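Local coordinates for protein YghZ aldo-keto reductase (Escherichia coli, PDB 3N6Q) that probably reduces aldehydes and ketones to alcohols with NADPH, as a TIM-barrel member of the aldo/keto reductase family, at residues B[11-15]-B[25-29]; B[260-264]-B[334-338]; B[276-280]-B[317-321]. All blocks are in the same frame, centred on the assembly; numbering follows the deposited sequence.

Contact 1 (B[11-15]-B[25-29])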
loop_
_atom_site.group_PDB
_atom_site.type_symbol
_atom_site.label_atom_id
_atom_site.label_comp_id
_atom_site.label_asym_id
_atom_site.label_seq_id
_atom_site.Cartn_x
_atom_site.Cartn_y
_atom_site.Cartn_z
ATOM N N GLY B 11 9.353 28.574 -23.943
ATOM C CA GLY B 11 10.500 29.391 -24.343
ATOM C C GLY B 11 10.629 30.680 -23.560
ATOM O O GLY B 11 11.734 31.200 -23.434
ATOM N N GLN B 12 9.515 31.237 -23.096
ATOM C CA GLN B 12 9.539 32.535 -22.427
ATOM C C GLN B 12 9.014 32.562 -20.980
ATOM O O GLN B 12 9.390 33.458 -20.194
ATOM C CB GLN B 12 8.730 33.553 -23.231
ATOM C CG GLN B 12 9.452 33.908 -24.540
ATOM C CD GLN B 12 8.678 34.850 -25.391
ATOM O OE1 GLN B 12 7.510 34.597 -25.733
ATOM N NE2 GLN B 12 9.327 35.946 -25.782
ATOM N N MET B 13 8.179 31.583 -20.618
ATOM C CA MET B 13 7.683 31.524 -19.235
ATOM C C MET B 13 8.838 31.291 -18.263
ATOM O O MET B 13 9.818 30.537 -18.543
ATOM C CB MET B 13 6.567 30.429 -19.066
ATOM C CG MET B 13 6.058 30.288 -17.617
ATOM S SD MET B 13 5.263 31.663 -16.797
ATOM C CE MET B 13 4.047 32.207 -17.971
ATOM N N GLN B 14 8.740 31.948 -17.121
ATOM C CA GLN B 14 9.655 31.713 -16.013
ATOM C C GLN B 14 9.056 30.619 -15.100
ATOM O O GLN B 14 7.886 30.699 -14.731
ATOM C CB GLN B 14 9.780 33.003 -15.195
ATOM C CG GLN B 14 10.763 32.862 -14.008
ATOM C CD GLN B 14 10.909 34.144 -13.189
ATOM O OE1 GLN B 14 10.259 34.312 -12.167
ATOM N NE2 GLN B 14 11.730 35.090 -13.681
ATOM N N TYR B 15 9.884 29.654 -14.733
ATOM C CA TYR B 15 9.519 28.591 -13.800
ATOM C C TYR B 15 10.321 28.762 -12.517
ATOM O O TYR B 15 11.517 29.115 -12.562
ATOM C CB TYR B 15 9.850 27.258 -14.434
ATOM C CG TYR B 15 8.979 27.083 -15.686
ATOM C CD1 TYR B 15 7.644 26.599 -15.569
ATOM C CD2 TYR B 15 9.464 27.428 -16.964
ATOM C CE1 TYR B 15 6.783 26.570 -16.690
ATOM C CE2 TYR B 15 8.630 27.338 -18.112
ATOM C CZ TYR B 15 7.298 26.897 -17.962
ATOM O OH TYR B 15 6.469 26.834 -19.063
ATOM N N LEU B 25 7.060 25.329 -10.731
ATOM C CA LEU B 25 5.763 25.855 -11.141
ATOM C C LEU B 25 6.047 27.038 -12.091
ATOM O O LEU B 25 7.079 27.724 -11.924
ATOM C CB LEU B 25 4.951 26.309 -9.928
ATOM C CG LEU B 25 4.601 25.106 -8.994
ATOM C CD1 LEU B 25 3.897 25.617 -7.746
ATOM C CD2 LEU B 25 3.718 24.077 -9.759
ATOM N N PRO B 26 5.162 27.265 -13.067
ATOM C CA PRO B 26 5.197 28.547 -13.793
ATOM C C PRO B 26 4.990 29.684 -12.814
ATOM O O PRO B 26 4.210 29.529 -11.843
ATOM C CB PRO B 26 3.999 28.433 -14.739
ATOM C CG PRO B 26 2.989 27.587 -13.883
ATOM C CD PRO B 26 3.892 26.537 -13.297
ATOM N N ALA B 27 5.677 30.832 -13.030
ATOM C CA ALA B 27 5.521 31.966 -12.138
ATOM C C ALA B 27 4.117 32.517 -12.171
ATOM O O ALA B 27 3.687 33.167 -11.205
ATOM C CB ALA B 27 6.567 33.153 -12.505
ATOM N N LEU B 28 3.368 32.272 -13.255
ATOM C CA LEU B 28 1.932 32.557 -13.229
ATOM C C LEU B 28 1.199 31.212 -13.461
ATOM O O LEU B 28 1.562 30.468 -14.384
ATOM C CB LEU B 28 1.516 33.558 -14.344
ATOM C CG LEU B 28 2.121 34.975 -14.105
ATOM C CD1 LEU B 28 3.569 35.023 -14.727
ATOM C CD2 LEU B 28 1.238 35.954 -14.763
ATOM N N SER B 29 0.265 30.899 -12.569
ATOM C CA SER B 29 -0.585 29.674 -12.713
ATOM C C SER B 29 -1.987 30.077 -13.029
ATOM O O SER B 29 -2.414 31.197 -12.692
ATOM C CB SER B 29 -0.578 28.899 -11.406
ATOM O OG SER B 29 0.753 28.481 -11.183
#

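Contact 2 (B[260-264]-B[334-338])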
loop_
_atom_site.group_PDB
_atom_site.type_symbol
_atom_site.label_atom_id
_atom_site.label_comp_id
_atom_site.label_asym_id
_atom_site.label_seq_id
_atom_site.Cartn_x
_atom_site.Cartn_y
_atom_site.Cartn_z
ATOM N N THR B 260 -14.024 54.037 -0.884
ATOM C CA THR B 260 -14.090 55.438 -0.490
ATOM C C THR B 260 -13.416 56.358 -1.516
ATOM O O THR B 260 -12.694 55.894 -2.392
ATOM C CB THR B 260 -13.483 55.657 0.917
ATOM O OG1 THR B 260 -12.084 55.366 0.899
ATOM C CG2 THR B 260 -14.162 54.735 1.981
ATOM N N GLU B 261 -13.659 57.657 -1.431
ATOM C CA GLU B 261 -12.878 58.586 -2.227
ATOM C C GLU B 261 -11.365 58.449 -1.920
ATOM O O GLU B 261 -10.546 58.450 -2.854
ATOM C CB GLU B 261 -13.390 60.024 -2.061
ATOM C CG GLU B 261 -12.554 61.086 -2.802
ATOM C CD GLU B 261 -13.184 62.494 -2.805
ATOM O OE1 GLU B 261 -14.125 62.731 -3.606
ATOM O OE2 GLU B 261 -12.703 63.376 -2.038
ATOM N N ALA B 262 -10.999 58.273 -0.647
ATOM C CA ALA B 262 -9.579 58.112 -0.295
ATOM C C ALA B 262 -8.998 56.833 -0.885
ATOM O O ALA B 262 -7.869 56.843 -1.368
ATOM C CB ALA B 262 -9.331 58.157 1.217
ATOM N N ASN B 263 -9.757 55.727 -0.821
ATOM C CA ASN B 263 -9.313 54.483 -1.452
ATOM C C ASN B 263 -8.991 54.714 -2.922
ATOM O O ASN B 263 -7.945 54.289 -3.417
ATOM C CB ASN B 263 -10.409 53.406 -1.410
ATOM C CG ASN B 263 -10.668 52.841 -0.029
ATOM O OD1 ASN B 263 -11.707 52.213 0.150
ATOM N ND2 ASN B 263 -9.724 52.985 0.927
ATOM N N LEU B 264 -9.945 55.305 -3.633
ATOM C CA LEU B 264 -9.831 55.515 -5.069
ATOM C C LEU B 264 -8.669 56.420 -5.446
ATOM O O LEU B 264 -8.021 56.198 -6.492
ATOM C CB LEU B 264 -11.129 56.097 -5.650
ATOM C CG LEU B 264 -12.252 55.049 -5.709
ATOM C CD1 LEU B 264 -13.634 55.698 -5.836
ATOM C CD2 LEU B 264 -12.016 54.044 -6.823
ATOM N N ASP B 334 -1.780 55.897 3.126
ATOM C CA ASP B 334 -2.549 57.136 2.941
ATOM C C ASP B 334 -3.989 56.870 2.529
ATOM O O ASP B 334 -4.889 57.677 2.838
ATOM C CB ASP B 334 -1.935 58.053 1.868
ATOM C CG ASP B 334 -0.613 58.670 2.283
ATOM O OD1 ASP B 334 -0.188 58.566 3.457
ATOM O OD2 ASP B 334 0.026 59.260 1.385
ATOM N N GLY B 335 -4.199 55.848 1.699
ATOM C CA GLY B 335 -5.536 55.592 1.179
ATOM C C GLY B 335 -6.341 54.636 2.048
ATOM O O GLY B 335 -7.449 54.270 1.676
ATOM N N GLU B 336 -5.726 54.188 3.142
ATOM C CA GLU B 336 -6.248 53.118 4.018
ATOM C C GLU B 336 -6.644 51.846 3.285
ATOM O O GLU B 336 -7.711 51.267 3.520
ATOM C CB GLU B 336 -7.365 53.671 4.917
ATOM C CG GLU B 336 -6.783 54.774 5.830
ATOM C CD GLU B 336 -7.803 55.338 6.797
ATOM O OE1 GLU B 336 -7.668 55.088 8.013
ATOM O OE2 GLU B 336 -8.734 56.032 6.331
ATOM N N LEU B 337 -5.781 51.437 2.359
ATOM C CA LEU B 337 -6.097 50.341 1.461
ATOM C C LEU B 337 -5.838 48.934 2.019
ATOM O O LEU B 337 -6.127 47.949 1.337
ATOM C CB LEU B 337 -5.407 50.520 0.105
ATOM C CG LEU B 337 -6.014 51.541 -0.872
ATOM C CD1 LEU B 337 -5.013 51.841 -2.012
ATOM C CD2 LEU B 337 -7.325 51.002 -1.416
ATOM N N ASN B 338 -5.327 48.805 3.232
ATOM C CA ASN B 338 -5.398 47.484 3.920
ATOM C C ASN B 338 -6.807 47.098 4.388
ATOM O O ASN B 338 -7.634 46.642 3.583
ATOM C CB ASN B 338 -4.475 47.464 5.114
ATOM C CG ASN B 338 -3.111 47.967 4.770
ATOM O OD1 ASN B 338 -2.686 49.020 5.257
ATOM N ND2 ASN B 338 -2.435 47.266 3.850
HETATM O O HOH W 1 -10.456 52.010 3.749
#

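Contact 3 (B[276-280]-B[317-321])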
loop_
_atom_site.group_PDB
_atom_site.type_symbol
_atom_site.label_atom_id
_atom_site.label_comp_id
_atom_site.label_asym_id
_atom_site.label_seq_id
_atom_site.Cartn_x
_atom_site.Cartn_y
_atom_site.Cartn_z
ATOM N N GLN B 276 4.311 54.620 -15.074
ATOM C CA GLN B 276 5.697 55.127 -15.106
ATOM C C GLN B 276 6.665 53.970 -15.321
ATOM O O GLN B 276 7.749 54.154 -15.864
ATOM C CB GLN B 276 6.058 55.789 -13.782
ATOM C CG GLN B 276 5.270 57.057 -13.443
ATOM C CD GLN B 276 5.552 58.190 -14.410
ATOM O OE1 GLN B 276 6.664 58.287 -14.966
ATOM N NE2 GLN B 276 4.537 59.038 -14.645
ATOM N N ARG B 277 6.292 52.776 -14.877
ATOM C CA ARG B 277 7.132 51.598 -15.067
ATOM C C ARG B 277 6.822 50.982 -16.428
ATOM O O ARG B 277 7.410 49.971 -16.790
ATOM C CB ARG B 277 6.865 50.557 -13.953
ATOM C CG ARG B 277 7.214 51.068 -12.520
ATOM C CD ARG B 277 6.539 50.123 -11.488
ATOM N NE ARG B 277 6.887 48.723 -11.753
ATOM C CZ ARG B 277 8.049 48.145 -11.433
ATOM N NH1 ARG B 277 9.051 48.848 -10.899
ATOM N NH2 ARG B 277 8.244 46.868 -11.722
ATOM N N GLY B 278 5.885 51.557 -17.181
ATOM C CA GLY B 278 5.462 50.940 -18.461
ATOM C C GLY B 278 4.595 49.669 -18.288
ATOM O O GLY B 278 4.573 48.794 -19.171
ATOM N N GLN B 279 3.839 49.650 -17.191
ATOM C CA GLN B 279 2.983 48.493 -16.787
ATOM C C GLN B 279 1.571 48.951 -16.612
ATOM O O GLN B 279 1.323 50.114 -16.235
ATOM C CB GLN B 279 3.447 47.907 -15.450
ATOM C CG GLN B 279 4.881 47.340 -15.490
ATOM C CD GLN B 279 5.192 46.440 -14.304
ATOM O OE1 GLN B 279 5.350 46.894 -13.153
ATOM N NE2 GLN B 279 5.334 45.160 -14.588
ATOM N N SER B 280 0.614 48.018 -16.802
ATOM C CA SER B 280 -0.727 48.237 -16.293
ATOM C C SER B 280 -0.690 48.070 -14.784
ATOM O O SER B 280 0.208 47.461 -14.227
ATOM C CB SER B 280 -1.727 47.192 -16.845
ATOM O OG SER B 280 -1.297 45.888 -16.473
ATOM N N ASN B 317 9.209 42.997 -16.157
ATOM C CA ASN B 317 9.708 43.992 -15.230
ATOM C C ASN B 317 9.475 43.526 -13.802
ATOM O O ASN B 317 8.497 43.958 -13.177
ATOM C CB ASN B 317 8.999 45.351 -15.456
ATOM C CG ASN B 317 9.716 46.502 -14.743
ATOM O OD1 ASN B 317 10.575 46.258 -13.888
ATOM N ND2 ASN B 317 9.301 47.752 -15.024
ATOM N N LEU B 318 10.387 42.719 -13.268
ATOM C CA LEU B 318 10.240 42.224 -11.901
ATOM C C LEU B 318 11.041 43.083 -10.911
ATOM O O LEU B 318 11.136 42.745 -9.725
ATOM C CB LEU B 318 10.682 40.769 -11.840
ATOM C CG LEU B 318 9.773 39.852 -12.678
ATOM C CD1 LEU B 318 10.315 38.422 -12.591
ATOM C CD2 LEU B 318 8.257 39.900 -12.216
ATOM N N THR B 319 11.589 44.202 -11.382
ATOM C CA THR B 319 12.456 44.934 -10.422
ATOM C C THR B 319 11.777 46.182 -9.867
ATOM O O THR B 319 11.199 46.992 -10.623
ATOM C CB THR B 319 13.835 45.295 -11.049
ATOM O OG1 THR B 319 13.605 46.121 -12.158
ATOM C CG2 THR B 319 14.545 44.077 -11.596
ATOM N N PHE B 320 11.964 46.406 -8.564
ATOM C CA PHE B 320 11.493 47.618 -7.914
ATOM C C PHE B 320 12.666 48.229 -7.127
ATOM O O PHE B 320 13.326 47.524 -6.411
ATOM C CB PHE B 320 10.402 47.259 -6.884
ATOM C CG PHE B 320 9.088 46.789 -7.525
ATOM C CD1 PHE B 320 8.016 47.708 -7.689
ATOM C CD2 PHE B 320 8.967 45.476 -8.028
ATOM C CE1 PHE B 320 6.748 47.271 -8.326
ATOM C CE2 PHE B 320 7.776 45.079 -8.714
ATOM C CZ PHE B 320 6.687 45.960 -8.827
ATOM N N SER B 321 12.809 49.543 -7.181
ATOM C CA SER B 321 13.783 50.213 -6.296
ATOM C C SER B 321 13.223 50.309 -4.868
ATOM O O SER B 321 12.006 50.169 -4.602
ATOM C CB SER B 321 14.107 51.592 -6.829
ATOM O OG SER B 321 13.041 52.460 -6.545
HETATM O O HOH W 2 8.052 47.688 -18.106
#

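Contact 1 (B[11-15]-B[25-29])
Start with M13 and Y15, which lose the most surface here, and with A27, on 25-29, whose CB points toward 11-15 and which meets M13 and Q14. The chain comes in extended through M13 and Q14 and at Y15 enters strand 15-17, the antiparallel partner of strand 24-31. Y15 and P26 form a non-hydrogen-bonded pair with CA atoms 4.3 Å apart, a position where a proline forfeits no hydrogen bond to this neighbouring strand. Their side chains lie on the same face of the sheet, and Y15 CE1 packs 3.9 Å from P26 CB. The backbone is also close: Y15 CA sits 3.2 Å from L25 O in a CA-H...O contact, and P26 CA makes another with Q14 O at 3.6 Å. The same Q14 O accepts a hydrogen bond from A27 N at 2.8 Å, the only conventional one between the segments. The t rotamer of M13 carries its thioether along 25-29: CG lies 4.0 Å from P26 CB, while SD lies 3.9 Å from A27 N and 4.3 Å from L28 CD1. Q14 OE1 comes within 3.9 Å of A27 CB, although that oxygen is hydrogen-bonded to R16. The Y15 hydroxyl is likewise engaged, with G56 O, and its ring packs on P106 of a second subunit. Strand 24-31 runs parallel to 59-61 and 297-300, so this is where the N-terminal hairpin of the aldo/keto reductase fold grows out of a barrel strand. The chemistry implies a register fixed by backbone contacts, with apolar M13, Y15, P26 and L28 closing round it.

Contact 2 (B[260-264]-B[334-338])
Two helix ends meet here. Segment 260-264 opens helix 261-276, with T260 at the N-cap, while 334-338 leaves helix 322-334 through a Schellman motif in which E336 takes positive phi (51°). The backbones come closest at N263 and G335, with CA atoms 4.7 Å apart. At G335 the lack of a side chain matters, because a CB would sit only 3.2 Å from A262 O; as it is, G335 CA lies 3.7 Å from A262 O.

N263 does most of the work. Its OD1 accepts from T260 N at 3.1 Å, and T260 OG1 accepts from N263 N at 2.9 Å, making a capping box. The other end of the same amide crosses over: N263 ND2 donates to G335 O at 2.7 Å. A water extends the link, accepting from N263 ND2 at 3.1 Å and donating to E336 O at 2.9 Å. Beside this polar bridge L337 brings CD2 to 3.9 Å from N263 ND2. The contact thus ties the start of one helix to the end of another near the modelled C-terminus, where L337 touches S266, L267 and L270 of helix 261-276 and I332 of helix 322-334.

Contact 3 (B[276-280]-B[317-321])
R277 reaches across from its m, t, p conformation with chi4 near 78°, a bent course that lays the guanidinium flat on the ring of F320. The planes are 5° apart, the centres 3.7 Å, and R277 CZ stands over the ring face, so this is a cation-pi stack. F320, with chi1 at -70°, starts sideways but brings its ring against one face of the guanidinium. On the opposite face lies N317 ND2. At the edge, T319 O accepts from R277 NH1 at 2.9 Å and from R277 NH2 at 3.2 Å. Q279, itself m then t, completes the setting: its OE1 takes a hydrogen bond from R277 NE at 2.8 Å. Segment 276-280 links helices 261-276 and 281-289, entered through a Schellman motif at G278 (phi 73°) and left at the N-cap S280; across the contact, 317-321 leads to the N-cap S321 of helix 322-334. Both loops connect helices on the outside of the TIM barrel. N317, with chi1 at -166°, points toward R277, and its ND2 makes a weak 3.4 Å hydrogen bond to R277 O, where a water also donates at 2.7 Å. E324 forms a salt bridge with R277 NH1, and the F320 ring meets W288 edge-to-face.

How the contacts relate
Contact 1 is buried, centred about 13 Å from the centre of the chain, where a loop runs into the sheet. Contact 2 is partly buried and contact 3 lies at the surface, their centres about 27 and 23 Å out, and both join helix ends. Contact 2 joins the start of helix 261-276 to the end of 322-334, while contact 3 joins the end of the first to the start of the second, consistent with an antiparallel pair tied at both ends, the centres of the two contacts being about 22 Å apart. Their chemistry is polar, through an amide and a water in contact 2 and through an arginine that also stacks on an aromatic ring in contact 3, whereas contact 1 is mainly apolar. Contacts 1 and 3 touch, Q14 NE2 lying 3.8 Å from L318 CD1.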